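Local coordinates for protein fumarate reductase iron-sulfur subunit (Mycolicibacterium smegmatis, PDB 7D6V) that is the iron-sulfur subunit of succinate dehydrogenase and probably carries electrons through its three iron-sulfur clusters toward a quinone in the membrane part of the complex, at residues P184-T187 with V188-E192. Numbering follows the deposited sequence.
Sequences PLDT and VDRKE
D186 OD2 takes bonds from both terminal nitrogens of R190, at 2.8 Å from R190 NH1 and 2.9 Å from R190 NH2. The second nitrogen also reaches D186 OD1 (3.0 Å from R190 NH2) in the straightest bond of the group, 158° at the hydrogen. The guanidinium thus meets the carboxylate end-on, with both oxygens close to its own plane, but the two flat groups are turned 40° apart, and NH1 approaches OD2 from above the carboxylate plane. D186 holds CG trans to N (chi1 -166°), which sets the carboxylate beside its own carbonyl carbon, on the side of the following residues; R190, extended from CG to NE, comes back from the opposite direction. V188 N gives D186 OD2 a weak bond of 3.1 Å, the side-chain-to-i+2 NH link of an Asx turn, and V188 CB lies over the centre of one guanidinium face. T119 N also binds D186 OD1, while the carbonyls of P116 and S117 take R190 NE and NH2, so both charged groups are tied to the 116-119 loop as well. The result is a local Asp-Arg salt bridge, four residues apart, closing over an Asx turn in the loop between helices 171-181 and 191-196, within the 4Fe-4S dicluster domain.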
loop_
_atom_site.group_PDB
_atom_site.type_symbol
_atom_site.label_atom_id
_atom_site.label_comp_id
_atom_site.label_asym_id
_atom_site.label_seq_id
_atom_site.Cartn_x
_atom_site.Cartn_y
_atom_site.Cartn_z
ATOM N N PRO B 184 -7.876 3.055 -20.131
ATOM C CA PRO B 184 -8.555 2.891 -21.427
ATOM C C PRO B 184 -9.814 3.726 -21.587
ATOM O O PRO B 184 -10.232 3.964 -22.725
ATOM C CB PRO B 184 -8.871 1.390 -21.470
ATOM C CG PRO B 184 -8.778 0.928 -20.059
ATOM C CD PRO B 184 -7.756 1.783 -19.401
ATOM N N LEU B 185 -10.433 4.177 -20.501
ATOM C CA LEU B 185 -11.694 4.899 -20.583
ATOM C C LEU B 185 -11.581 6.373 -20.219
ATOM O O LEU B 185 -12.597 7.073 -20.234
ATOM C CB LEU B 185 -12.744 4.226 -19.691
ATOM C CG LEU B 185 -13.246 2.866 -20.176
ATOM C CD1 LEU B 185 -14.324 2.337 -19.258
ATOM C CD2 LEU B 185 -13.761 2.960 -21.598
ATOM N N ASP B 186 -10.389 6.865 -19.894
ATOM C CA ASP B 186 -10.228 8.277 -19.584
ATOM C C ASP B 186 -10.279 9.116 -20.859
ATOM O O ASP B 186 -9.984 8.646 -21.960
ATOM C CB ASP B 186 -8.918 8.522 -18.839
ATOM C CG ASP B 186 -8.863 9.893 -18.195
ATOM O OD1 ASP B 186 -9.402 10.054 -17.085
ATOM O OD2 ASP B 186 -8.277 10.815 -18.798
ATOM N N THR B 187 -10.652 10.385 -20.691
ATOM C CA THR B 187 -10.888 11.292 -21.807
ATOM C C THR B 187 -9.892 12.441 -21.888
ATOM O O THR B 187 -9.541 12.860 -22.993
ATOM C CB THR B 187 -12.317 11.855 -21.719
ATOM O OG1 THR B 187 -13.253 10.841 -22.103
ATOM C CG2 THR B 187 -12.506 13.063 -22.623
ATOM N N VAL B 188 -9.391 12.925 -20.756
ATOM C CA VAL B 188 -8.496 14.077 -20.729
ATOM C C VAL B 188 -7.109 13.672 -21.214
ATOM O O VAL B 188 -6.660 12.539 -21.011
ATOM C CB VAL B 188 -8.455 14.674 -19.308
ATOM C CG1 VAL B 188 -7.593 15.921 -19.261
ATOM C CG2 VAL B 188 -9.860 14.979 -18.838
ATOM N N ASP B 189 -6.418 14.610 -21.867
ATOM C CA ASP B 189 -5.114 14.316 -22.455
ATOM C C ASP B 189 -3.996 14.384 -21.417
ATOM O O ASP B 189 -3.321 13.383 -21.153
ATOM C CB ASP B 189 -4.839 15.280 -23.612
ATOM C CG ASP B 189 -3.713 14.810 -24.508
ATOM O OD1 ASP B 189 -3.128 13.746 -24.228
ATOM O OD2 ASP B 189 -3.419 15.503 -25.503
ATOM N N ARG B 190 -3.779 15.562 -20.828
ATOM C CA ARG B 190 -2.813 15.835 -19.763
ATOM C C ARG B 190 -1.359 15.815 -20.225
ATOM O O ARG B 190 -0.468 16.120 -19.420
ATOM C CB ARG B 190 -2.947 14.871 -18.576
ATOM C CG ARG B 190 -4.293 14.898 -17.886
ATOM C CD ARG B 190 -4.308 13.928 -16.721
ATOM N NE ARG B 190 -5.663 13.563 -16.319
ATOM C CZ ARG B 190 -6.389 12.623 -16.912
ATOM N NH1 ARG B 190 -5.895 11.950 -17.939
ATOM N NH2 ARG B 190 -7.611 12.359 -16.479
ATOM N N LYS B 191 -1.082 15.477 -21.486
ATOM C CA LYS B 191 0.302 15.361 -21.938
ATOM C C LYS B 191 1.017 16.708 -21.903
ATOM O O LYS B 191 2.154 16.803 -21.430
ATOM C CB LYS B 191 0.344 14.764 -23.343
ATOM C CG LYS B 191 0.117 13.262 -23.390
ATOM C CD LYS B 191 0.260 12.736 -24.805
ATOM C CE LYS B 191 -0.139 11.278 -24.901
ATOM N NZ LYS B 191 -1.597 11.088 -24.708
ATOM N N GLU B 192 0.369 17.760 -22.406
ATOM C CA GLU B 192 0.982 19.086 -22.386
ATOM C C GLU B 192 1.187 19.590 -20.965
ATOM O O GLU B 192 2.230 20.175 -20.652
ATOM C CB GLU B 192 0.130 20.076 -23.178
ATOM C CG GLU B 192 0.043 19.777 -24.652
ATOM C CD GLU B 192 1.386 19.898 -25.333
ATOM O OE1 GLU B 192 1.892 18.875 -25.831
ATOM O OE2 GLU B 192 1.938 21.017 -25.372
#